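Long-range contacts in type II restriction enzyme SfiI (PDB 2EZV), which cuts double-stranded DNA as a type II restriction endonuclease, recognising 5'-GGCCN(5)GGCC-3' and leaving fragments with terminal 5'-phosphates: residues 8-13 / 188-193; 16-21 / 248-253; 27-32 / 262-267; 136-141 / 154-159. One frame throughout, in Å; residues are numbered along the deposited sequence.

Contacts 1, 2 and 3 follow one another down helix 10-41, each joining it to a part of the chain far away in sequence. Contacts 1 and 3 lie 28 Å apart between centres, with contact 2 between them. Contact 2 passes into contact 3 through the paired strands 249-253 and 259-263, where W250 N lies 2.8 Å from K262 O. Contact 4, in the main sheet, meets contact 1 through H188 NE2, 2.9 Å from P140 O, a probable hydrogen bond. Contact 4 does not touch the metal site: the V138 side chain is about 12 Å from the calcium ion bound at D79, D100 and A101, probably the catalytic centre.

Contact 1: residues 8-13 / 188-193; sequences LSLDEL and HARLKQ
L10 and L191 bring the two backbones within 6.8 Å, CA to CA, where the first turn of helix 10-41 faces the 3-10 turn 189-190 and the start of helix 192-195. The long helix opens with a capping box: S9 N donates to E12 OE1 at 2.8 Å and 177°, while the return bond from E12 N to S9 OG is weak and the place of that hydroxyl is less sure. Just ahead of the cap, the carbonyl of L8 receives R190. The guanidinium grips it end-on, with NH1 at 2.8 Å and NH2 at 2.9 Å from L8 O, and the oxygen lies in the guanidinium plane. NH2 approaches nearly along the C=O axis, whereas NH1 stands above the carbonyl plane. Two bonds to one atom aim the end of the group at that oxygen, though a single acceptor does not by itself set the twist of the guanidinium plane. A bend at chi3 (64°) turns NE of R190 out of the extended line of the chain.

Beside this grip, L10 CD1 comes within 3.2 Å of R190 NH2, oblique to the guanidinium. L13 CD2 lies 3.8 Å from R190 CB. The same methyl also touches CB of H188 and CG of L191. L10 and L191 slide past each other in opposite directions, CG of L10 lying 3.6 Å from CD2 of L191. Y5 touches both R190 and H188, and D11 forms a salt bridge with R194. Within the turn, R190 N donates to H188 ND1 at 2.9 Å and 168°, near the ring plane, consistent with a proton on NE2.

Contact 2: residues 16-21 / 248-253; sequences VEKQTL and PRWRDL
The W250 indole takes L21 and D252 at its edge. L21 CD1 lies near the ring plane, 3.3 Å from CZ3 and equally close to CH2, a tight contact with the six-membered ring. On the five-membered ring, NE1 donates to D252 OD2 at 2.7 Å, with the oxygen in the plane of the indole. R22 and V25 of the same chain and M1 of the second subunit also pack against W250.

The D252 carboxylate is the other flat group, and it is held by three donors. K18 NZ reaches OD1 of D252 at 2.5 Å on its syn lone pair, forming a salt bridge whose modelled length is too short to be taken literally. L253 N meets the same OD1 on the anti side at 2.8 Å. The indole N-H arrives at OD2 from above the carboxylate plane, 45° out of it. So many donors would be expected to favour the charged form of this buried acid.

These bonds tie helix 10-41 to the first strand of a beta-hairpin, 249-253 with 259-263. Helix and strand run nearly antiparallel, 170° between their directions, and their axes approach to 11.6 Å, so long side chains must span the gap. K18 does so with its CG anti to the backbone N (chi1 -166°) and the rest of the chain extended, crossing the D252 side chain at about a right angle. On the way its CE passes 4.2 Å from CZ2 of W250. K18 also makes a cation-pi contact with W232, and its NZ lies near CD2 of L253.

Contact 3: residues 27-32 / 262-267; sequences ALQQYS and KEFLFL
One hydrogen bond crosses between Q30 and L267: L267 N donates to Q30 OE1 at 2.9 Å. The N-H points almost straight at the oxygen (177°), yet the donor stands far above the amide plane. Q30 is extended beyond CG and lies side by side with L267, pointing the same way, while its CG packs 3.6 Å from CB of F266.

Ring packing falls to Q29. Its CG makes an off-centre CH-pi contact with F266, 4.2 Å from the ring centroid and 30° off the normal. That CG also touches CE1 of F264 at 3.7 Å, and its CB sits at the edge of F264, in plane. Both phenylalanines carry CG in the crowded position between the backbone N and the carbonyl carbon (chi1 65° at F266). R22 adds a cation-pi contact to F264.

Behind Q29, its carbonyl oxygen accepts from both S32 N and S32 OG, the latter at 2.9 Å.

The outer side of segment 262-267 belongs to the second subunit: Q3 of that subunit accepts from L265 N, and its N148 bonds F264 O and F266 N. The arrangement is an extended C-terminal tail leaving a beta-hairpin, passing across helix 10-41 and built into a subunit interface of the tetramer.

Contact 4: residues 136-141 / 154-159; sequences AGVIPH and AVTTSI
T156 meets the carbonyls of I139 and P140 with two weak hydrogen bonds. Its OG1 donates to I139 O at 3.2 Å, and its backbone N to P140 O at 3.3 Å with an angle of 149°. The methyl CG2 of T156 also lies against I139 O, at 3.4 Å, so both branches of this side chain border the same carbonyl oxygen.

V138 packs beside it. Its CG1, anti to the backbone N (chi1 176°), comes 3.5 Å from CG2 of T156 as the two side chains cross obliquely, and the same methyl faces OG of S158 at 4.3 Å. At the other end, H141 and V155 form an antiparallel, non-hydrogen-bonded beta pair with CA atoms 4.6 Å apart. CB of H141 sits 3.3 Å from A154 O. The irregular chain before H141 thus settles into strand 141-145 against its neighbour.

Further out, the loop is held by a backbone hydrogen bond between V138 and L117, and the A136 N-H is taken by D120. A154 bonds L142 through the backbone, continuing the pairing begun at H141. Y5 packs on P140 and V155, and its ring meets that of H141.

L98 lies against both V138 and T156. It belongs to strand 93-104, which carries the calcium ligands D100 and A101 and runs parallel to strand 151-167 in the central sheet of this PDDEXK-clan nuclease. T157, turned away from the loop, packs on E17 and T20 of helix 10-41, while I159 touches T20 and I24 of that helix.

Contact 1: residues 8-13 / 188-193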
# COMPACT_ATOMS: atom_id res chain seq x y z
N LEU D 8 -6.67 30.30 1.95
CA LEU D 8 -8.04 29.81 2.10
C LEU D 8 -8.73 30.71 3.10
O LEU D 8 -8.09 31.25 4.00
CB LEU D 8 -8.08 28.38 2.64
CG LEU D 8 -7.59 27.23 1.76
CD1 LEU D 8 -7.93 25.90 2.44
CD2 LEU D 8 -8.26 27.30 0.41
N SER D 9 -10.04 30.88 2.95
CA SER D 9 -10.79 31.69 3.89
C SER D 9 -10.98 30.79 5.12
O SER D 9 -10.81 29.58 5.04
CB SER D 9 -12.14 32.06 3.30
OG SER D 9 -12.92 30.89 3.09
N LEU D 10 -11.34 31.39 6.25
CA LEU D 10 -11.57 30.62 7.46
C LEU D 10 -12.62 29.53 7.23
O LEU D 10 -12.44 28.38 7.64
CB LEU D 10 -12.02 31.55 8.60
CG LEU D 10 -10.93 32.11 9.52
CD1 LEU D 10 -9.75 32.59 8.72
CD2 LEU D 10 -11.53 33.23 10.37
N ASP D 11 -13.71 29.87 6.57
CA ASP D 11 -14.76 28.89 6.32
C ASP D 11 -14.25 27.68 5.55
O ASP D 11 -14.54 26.53 5.91
CB ASP D 11 -15.92 29.52 5.55
CG ASP D 11 -16.91 30.20 6.47
OD1 ASP D 11 -16.72 30.12 7.70
OD2 ASP D 11 -17.87 30.82 5.96
N GLU D 12 -13.48 27.94 4.49
CA GLU D 12 -12.94 26.87 3.67
C GLU D 12 -11.97 26.02 4.49
O GLU D 12 -11.91 24.80 4.33
CB GLU D 12 -12.24 27.46 2.44
CG GLU D 12 -13.16 28.39 1.66
CD GLU D 12 -12.45 29.17 0.57
OE1 GLU D 12 -11.29 29.58 0.77
OE2 GLU D 12 -13.07 29.38 -0.48
N LEU D 13 -11.22 26.68 5.38
CA LEU D 13 -10.28 25.98 6.24
C LEU D 13 -11.01 25.00 7.16
O LEU D 13 -10.60 23.86 7.30
CB LEU D 13 -9.48 26.97 7.09
CG LEU D 13 -8.50 26.34 8.08
CD1 LEU D 13 -7.59 25.38 7.34
CD2 LEU D 13 -7.69 27.41 8.79
N HIS D 188 -7.69 24.74 13.76
CA HIS D 188 -6.35 25.22 13.45
C HIS D 188 -6.12 26.59 14.10
O HIS D 188 -7.07 27.35 14.35
CB HIS D 188 -6.19 25.31 11.93
CG HIS D 188 -4.82 25.70 11.47
ND1 HIS D 188 -4.37 27.00 11.51
CD2 HIS D 188 -3.81 24.97 10.96
CE1 HIS D 188 -3.14 27.05 11.04
NE2 HIS D 188 -2.77 25.83 10.70
N ALA D 189 -4.86 26.91 14.36
CA ALA D 189 -4.49 28.18 14.97
C ALA D 189 -5.19 29.37 14.31
O ALA D 189 -5.69 30.26 14.99
CB ALA D 189 -2.98 28.35 14.91
N ARG D 190 -5.23 29.38 12.98
CA ARG D 190 -5.86 30.47 12.23
C ARG D 190 -7.28 30.77 12.66
O ARG D 190 -7.81 31.84 12.34
CB ARG D 190 -5.89 30.17 10.73
CG ARG D 190 -4.61 30.46 9.97
CD ARG D 190 -4.90 30.32 8.47
NE ARG D 190 -5.87 31.32 8.04
CZ ARG D 190 -6.53 31.29 6.89
NH1 ARG D 190 -6.34 30.30 6.03
NH2 ARG D 190 -7.38 32.26 6.59
N LEU D 191 -7.90 29.83 13.36
CA LEU D 191 -9.28 29.95 13.81
C LEU D 191 -9.44 30.40 15.26
O LEU D 191 -10.54 30.31 15.82
CB LEU D 191 -9.99 28.61 13.62
CG LEU D 191 -10.04 28.11 12.17
CD1 LEU D 191 -10.47 26.65 12.13
CD2 LEU D 191 -11.00 28.98 11.38
N LYS D 192 -8.37 30.90 15.86
CA LYS D 192 -8.43 31.35 17.25
C LYS D 192 -9.53 32.37 17.53
O LYS D 192 -10.33 32.19 18.44
CB LYS D 192 -7.07 31.91 17.70
CG LYS D 192 -7.10 32.41 19.13
CD LYS D 192 -5.71 32.61 19.70
CE LYS D 192 -5.80 33.17 21.11
NZ LYS D 192 -6.75 32.40 21.96
N GLN D 193 -9.57 33.44 16.74
CA GLN D 193 -10.57 34.48 16.92
C GLN D 193 -11.99 33.91 16.98
O GLN D 193 -12.85 34.41 17.72
CB GLN D 193 -10.47 35.52 15.81

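Contact 2: residues 16-21 / 248-253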
# COMPACT_ATOMS: atom_id res chain seq x y z
N VAL D 16 -12.08 21.86 5.30
CA VAL D 16 -11.12 20.79 5.08
C VAL D 16 -10.91 19.99 6.35
O VAL D 16 -10.56 18.81 6.30
CB VAL D 16 -9.73 21.30 4.58
CG1 VAL D 16 -9.86 22.65 3.93
CG2 VAL D 16 -8.75 21.31 5.71
N GLU D 17 -11.09 20.63 7.50
CA GLU D 17 -10.92 19.90 8.75
C GLU D 17 -12.12 18.97 8.87
O GLU D 17 -11.99 17.83 9.30
CB GLU D 17 -10.83 20.86 9.95
CG GLU D 17 -9.45 21.47 10.13
CD GLU D 17 -9.35 22.46 11.29
OE1 GLU D 17 -8.23 22.90 11.60
OE2 GLU D 17 -10.39 22.81 11.89
N LYS D 18 -13.27 19.46 8.43
CA LYS D 18 -14.49 18.68 8.49
C LYS D 18 -14.40 17.42 7.62
O LYS D 18 -14.78 16.34 8.07
CB LYS D 18 -15.68 19.52 8.05
CG LYS D 18 -17.03 18.91 8.39
CD LYS D 18 -18.13 19.81 7.88
CE LYS D 18 -19.50 19.34 8.32
NZ LYS D 18 -20.59 20.20 7.75
N GLN D 19 -13.91 17.54 6.39
CA GLN D 19 -13.83 16.36 5.54
C GLN D 19 -12.71 15.43 6.02
O GLN D 19 -12.76 14.22 5.80
CB GLN D 19 -13.66 16.73 4.05
CG GLN D 19 -12.29 17.23 3.61
CD GLN D 19 -12.23 17.47 2.10
OE1 GLN D 19 -12.97 18.28 1.56
NE2 GLN D 19 -11.33 16.76 1.42
N THR D 20 -11.71 15.99 6.68
CA THR D 20 -10.63 15.17 7.23
C THR D 20 -11.26 14.33 8.34
O THR D 20 -11.08 13.12 8.40
CB THR D 20 -9.52 16.04 7.83
OG1 THR D 20 -8.85 16.75 6.78
CG2 THR D 20 -8.51 15.19 8.59
N LEU D 21 -12.03 14.99 9.20
CA LEU D 21 -12.69 14.31 10.30
C LEU D 21 -13.66 13.25 9.81
O LEU D 21 -13.65 12.11 10.29
CB LEU D 21 -13.41 15.34 11.17
CG LEU D 21 -13.92 14.96 12.57
CD1 LEU D 21 -15.41 14.86 12.54
CD2 LEU D 21 -13.29 13.67 13.04
N PRO D 248 -23.39 3.88 13.57
CA PRO D 248 -22.89 4.84 12.58
C PRO D 248 -23.67 6.15 12.64
O PRO D 248 -24.62 6.35 11.88
CB PRO D 248 -23.09 4.10 11.27
CG PRO D 248 -24.39 3.37 11.54
CD PRO D 248 -24.16 2.81 12.92
N ARG D 249 -23.28 7.03 13.55
CA ARG D 249 -23.97 8.30 13.70
C ARG D 249 -23.03 9.47 13.45
O ARG D 249 -21.94 9.55 14.03
CB ARG D 249 -24.60 8.40 15.10
N TRP D 250 -23.43 10.37 12.56
CA TRP D 250 -22.61 11.53 12.25
C TRP D 250 -23.36 12.78 12.65
O TRP D 250 -24.52 12.97 12.28
CB TRP D 250 -22.27 11.58 10.75
CG TRP D 250 -21.70 12.90 10.29
CD1 TRP D 250 -22.37 13.90 9.66
CD2 TRP D 250 -20.34 13.35 10.44
NE1 TRP D 250 -21.53 14.96 9.41
CE2 TRP D 250 -20.28 14.65 9.87
CE3 TRP D 250 -19.18 12.80 11.00
CZ2 TRP D 250 -19.09 15.40 9.85
CZ3 TRP D 250 -18.00 13.54 10.97
CH2 TRP D 250 -17.97 14.83 10.40
N ARG D 251 -22.68 13.62 13.43
CA ARG D 251 -23.22 14.88 13.92
C ARG D 251 -22.74 16.02 13.03
O ARG D 251 -21.54 16.15 12.75
CB ARG D 251 -22.77 15.11 15.37
CG ARG D 251 -23.17 16.46 15.95
CD ARG D 251 -22.66 16.61 17.37
NE ARG D 251 -23.40 15.77 18.30
CZ ARG D 251 -22.86 14.90 19.15
NH1 ARG D 251 -21.54 14.75 19.20
NH2 ARG D 251 -23.64 14.19 19.95
N ASP D 252 -23.68 16.85 12.59
CA ASP D 252 -23.36 17.96 11.70
C ASP D 252 -24.25 19.15 12.05
O ASP D 252 -24.99 19.11 13.03
CB ASP D 252 -23.62 17.53 10.26
CG ASP D 252 -22.61 18.10 9.29
OD1 ASP D 252 -22.22 19.27 9.47
OD2 ASP D 252 -22.23 17.37 8.35
N LEU D 253 -24.18 20.20 11.24
CA LEU D 253 -25.02 21.36 11.47
C LEU D 253 -25.65 21.83 10.17
O LEU D 253 -24.98 21.93 9.15
CB LEU D 253 -24.21 22.50 12.12
CG LEU D 253 -23.61 23.60 11.25
CD1 LEU D 253 -22.96 24.64 12.16
CD2 LEU D 253 -22.58 23.03 10.28

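Contact 3: residues 27-32 / 262-267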
# COMPACT_ATOMS: atom_id res chain seq x y z
N ALA D 27 -13.52 5.32 8.90
CA ALA D 27 -12.48 4.35 9.18
C ALA D 27 -12.74 3.71 10.53
O ALA D 27 -12.81 2.49 10.64
CB ALA D 27 -11.12 5.04 9.18
N LEU D 28 -12.92 4.53 11.55
CA LEU D 28 -13.18 4.01 12.89
C LEU D 28 -14.48 3.21 12.89
O LEU D 28 -14.55 2.13 13.48
CB LEU D 28 -13.22 5.16 13.89
CG LEU D 28 -11.85 5.81 14.08
CD1 LEU D 28 -11.99 7.19 14.70
CD2 LEU D 28 -10.97 4.89 14.93
N GLN D 29 -15.50 3.72 12.20
CA GLN D 29 -16.77 3.03 12.15
C GLN D 29 -16.62 1.63 11.58
O GLN D 29 -17.00 0.64 12.21
CB GLN D 29 -17.78 3.80 11.30
CG GLN D 29 -19.06 3.01 11.04
CD GLN D 29 -19.82 2.68 12.32
OE1 GLN D 29 -20.53 1.67 12.39
NE2 GLN D 29 -19.69 3.54 13.33
N GLN D 30 -16.05 1.55 10.38
CA GLN D 30 -15.87 0.28 9.70
C GLN D 30 -14.89 -0.64 10.42
O GLN D 30 -14.87 -1.85 10.19
CB GLN D 30 -15.45 0.54 8.25
CG GLN D 30 -16.52 1.32 7.49
CD GLN D 30 -16.27 1.49 6.00
OE1 GLN D 30 -17.13 1.98 5.27
NE2 GLN D 30 -15.10 1.08 5.54
N TYR D 31 -14.08 -0.08 11.32
CA TYR D 31 -13.12 -0.86 12.08
C TYR D 31 -13.60 -1.10 13.51
O TYR D 31 -12.91 -1.75 14.29
CB TYR D 31 -11.78 -0.12 12.14
CG TYR D 31 -10.64 -0.96 12.66
CD1 TYR D 31 -10.12 -2.02 11.91
CD2 TYR D 31 -10.08 -0.71 13.92
CE1 TYR D 31 -9.08 -2.81 12.40
CE2 TYR D 31 -9.04 -1.50 14.41
CZ TYR D 31 -8.55 -2.55 13.65
OH TYR D 31 -7.53 -3.34 14.13
N SER D 32 -14.79 -0.59 13.85
CA SER D 32 -15.32 -0.72 15.21
C SER D 32 -15.52 -2.14 15.74
O SER D 32 -15.29 -2.39 16.92
CB SER D 32 -16.63 0.07 15.34
OG SER D 32 -17.71 -0.61 14.72
N LYS D 262 -27.45 12.03 11.85
CA LYS D 262 -27.94 11.12 10.84
C LYS D 262 -27.14 9.85 10.98
O LYS D 262 -26.05 9.86 11.56
CB LYS D 262 -27.70 11.71 9.44
CG LYS D 262 -26.22 11.98 9.14
CD LYS D 262 -25.97 12.37 7.68
CE LYS D 262 -26.17 11.19 6.75
NZ LYS D 262 -25.78 11.50 5.35
N GLU D 263 -27.69 8.75 10.49
CA GLU D 263 -26.98 7.49 10.50
C GLU D 263 -26.48 7.34 9.07
O GLU D 263 -27.14 7.76 8.12
CB GLU D 263 -27.90 6.33 10.88
CG GLU D 263 -28.17 6.25 12.39
CD GLU D 263 -28.68 4.89 12.84
OE1 GLU D 263 -27.93 3.90 12.73
OE2 GLU D 263 -29.85 4.82 13.30
N PHE D 264 -25.30 6.76 8.91
CA PHE D 264 -24.73 6.59 7.59
C PHE D 264 -24.40 5.14 7.34
O PHE D 264 -24.29 4.34 8.27
CB PHE D 264 -23.48 7.45 7.45
CG PHE D 264 -22.40 7.13 8.45
CD1 PHE D 264 -21.50 6.09 8.22
CD2 PHE D 264 -22.27 7.88 9.61
CE1 PHE D 264 -20.48 5.81 9.14
CE2 PHE D 264 -21.26 7.61 10.53
CZ PHE D 264 -20.36 6.57 10.29
N LEU D 265 -24.27 4.78 6.07
CA LEU D 265 -23.95 3.40 5.73
C LEU D 265 -22.45 3.20 5.82
O LEU D 265 -21.68 4.13 5.62
CB LEU D 265 -24.44 3.10 4.32
CG LEU D 265 -25.91 3.42 4.05
CD1 LEU D 265 -26.23 3.07 2.60
CD2 LEU D 265 -26.79 2.64 5.00
N PHE D 266 -22.05 1.97 6.12
CA PHE D 266 -20.63 1.65 6.19
C PHE D 266 -20.45 0.25 5.64
O PHE D 266 -21.41 -0.53 5.60
CB PHE D 266 -20.13 1.75 7.64
CG PHE D 266 -20.73 0.74 8.59
CD1 PHE D 266 -20.13 -0.50 8.79
CD2 PHE D 266 -21.88 1.04 9.31
CE1 PHE D 266 -20.65 -1.42 9.70
CE2 PHE D 266 -22.41 0.14 10.23
CZ PHE D 266 -21.79 -1.09 10.42
N LEU D 267 -19.24 -0.07 5.20
CA LEU D 267 -18.96 -1.38 4.64
C LEU D 267 -18.14 -2.23 5.61
O LEU D 267 -17.62 -1.74 6.60
CB LEU D 267 -18.20 -1.26 3.31
CG LEU D 267 -18.77 -0.43 2.16
CD1 LEU D 267 -20.27 -0.64 2.05
CD2 LEU D 267 -18.49 1.01 2.40

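Contact 4: residues 136-141 / 154-159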
# COMPACT_ATOMS: atom_id res chain seq x y z
N ALA D 136 0.35 27.46 21.91
CA ALA D 136 0.15 26.25 21.14
C ALA D 136 1.50 25.57 20.93
O ALA D 136 2.52 26.24 20.72
CB ALA D 136 -0.50 26.58 19.80
N GLY D 137 1.50 24.24 21.00
CA GLY D 137 2.73 23.47 20.81
C GLY D 137 2.83 22.79 19.46
O GLY D 137 3.90 22.28 19.10
N VAL D 138 1.73 22.75 18.71
CA VAL D 138 1.70 22.14 17.38
C VAL D 138 1.94 23.25 16.37
O VAL D 138 1.28 24.28 16.42
CB VAL D 138 0.32 21.52 17.07
CG1 VAL D 138 0.30 20.98 15.65
CG2 VAL D 138 -0.01 20.42 18.07
N ILE D 139 2.87 23.04 15.45
CA ILE D 139 3.16 24.05 14.45
C ILE D 139 1.96 24.24 13.51
O ILE D 139 1.18 23.32 13.29
CB ILE D 139 4.40 23.69 13.61
CG1 ILE D 139 4.18 22.36 12.89
CG2 ILE D 139 5.62 23.59 14.50
CD1 ILE D 139 5.28 22.04 11.88
N PRO D 140 1.81 25.44 12.95
CA PRO D 140 0.70 25.71 12.05
C PRO D 140 0.83 24.94 10.74
O PRO D 140 -0.17 24.65 10.08
CB PRO D 140 0.78 27.23 11.84
CG PRO D 140 2.27 27.46 11.87
CD PRO D 140 2.71 26.61 13.04
N HIS D 141 2.06 24.60 10.38
CA HIS D 141 2.29 23.87 9.13
C HIS D 141 3.74 23.44 8.99
O HIS D 141 4.62 23.99 9.63
CB HIS D 141 1.89 24.76 7.95
CG HIS D 141 2.55 26.11 7.97
ND1 HIS D 141 3.90 26.28 7.73
CD2 HIS D 141 2.06 27.34 8.23
CE1 HIS D 141 4.21 27.56 7.84
NE2 HIS D 141 3.11 28.23 8.15
N ALA D 154 2.53 22.70 4.39
CA ALA D 154 1.59 21.59 4.49
C ALA D 154 0.80 21.81 5.77
O ALA D 154 1.33 21.70 6.88
CB ALA D 154 2.35 20.26 4.56
N VAL D 155 -0.48 22.15 5.61
CA VAL D 155 -1.34 22.42 6.74
C VAL D 155 -1.42 21.31 7.78
O VAL D 155 -1.50 20.13 7.45
CB VAL D 155 -2.78 22.69 6.31
CG1 VAL D 155 -3.38 23.78 7.21
CG2 VAL D 155 -2.82 23.06 4.85
N THR D 156 -1.45 21.74 9.03
CA THR D 156 -1.54 20.85 10.17
C THR D 156 -3.01 20.70 10.54
O THR D 156 -3.72 21.69 10.67
CB THR D 156 -0.75 21.46 11.38
OG1 THR D 156 0.52 20.80 11.49
CG2 THR D 156 -1.52 21.32 12.68
N THR D 157 -3.46 19.47 10.70
CA THR D 157 -4.84 19.21 11.09
C THR D 157 -4.81 18.30 12.31
O THR D 157 -4.33 17.16 12.24
CB THR D 157 -5.65 18.54 9.95
OG1 THR D 157 -5.77 19.46 8.87
CG2 THR D 157 -7.05 18.15 10.43
N SER D 158 -5.34 18.80 13.42
CA SER D 158 -5.32 18.06 14.68
C SER D 158 -6.58 17.28 15.00
O SER D 158 -7.69 17.83 15.02
CB SER D 158 -5.03 19.03 15.82
OG SER D 158 -3.81 19.71 15.58
N ILE D 159 -6.39 16.00 15.30
CA ILE D 159 -7.51 15.12 15.62
C ILE D 159 -7.27 14.22 16.83
O ILE D 159 -6.16 13.74 17.06
CB ILE D 159 -7.83 14.25 14.39
CG1 ILE D 159 -8.20 15.19 13.24
CG2 ILE D 159 -8.99 13.28 14.70
CD1 ILE D 159 -8.24 14.53 11.90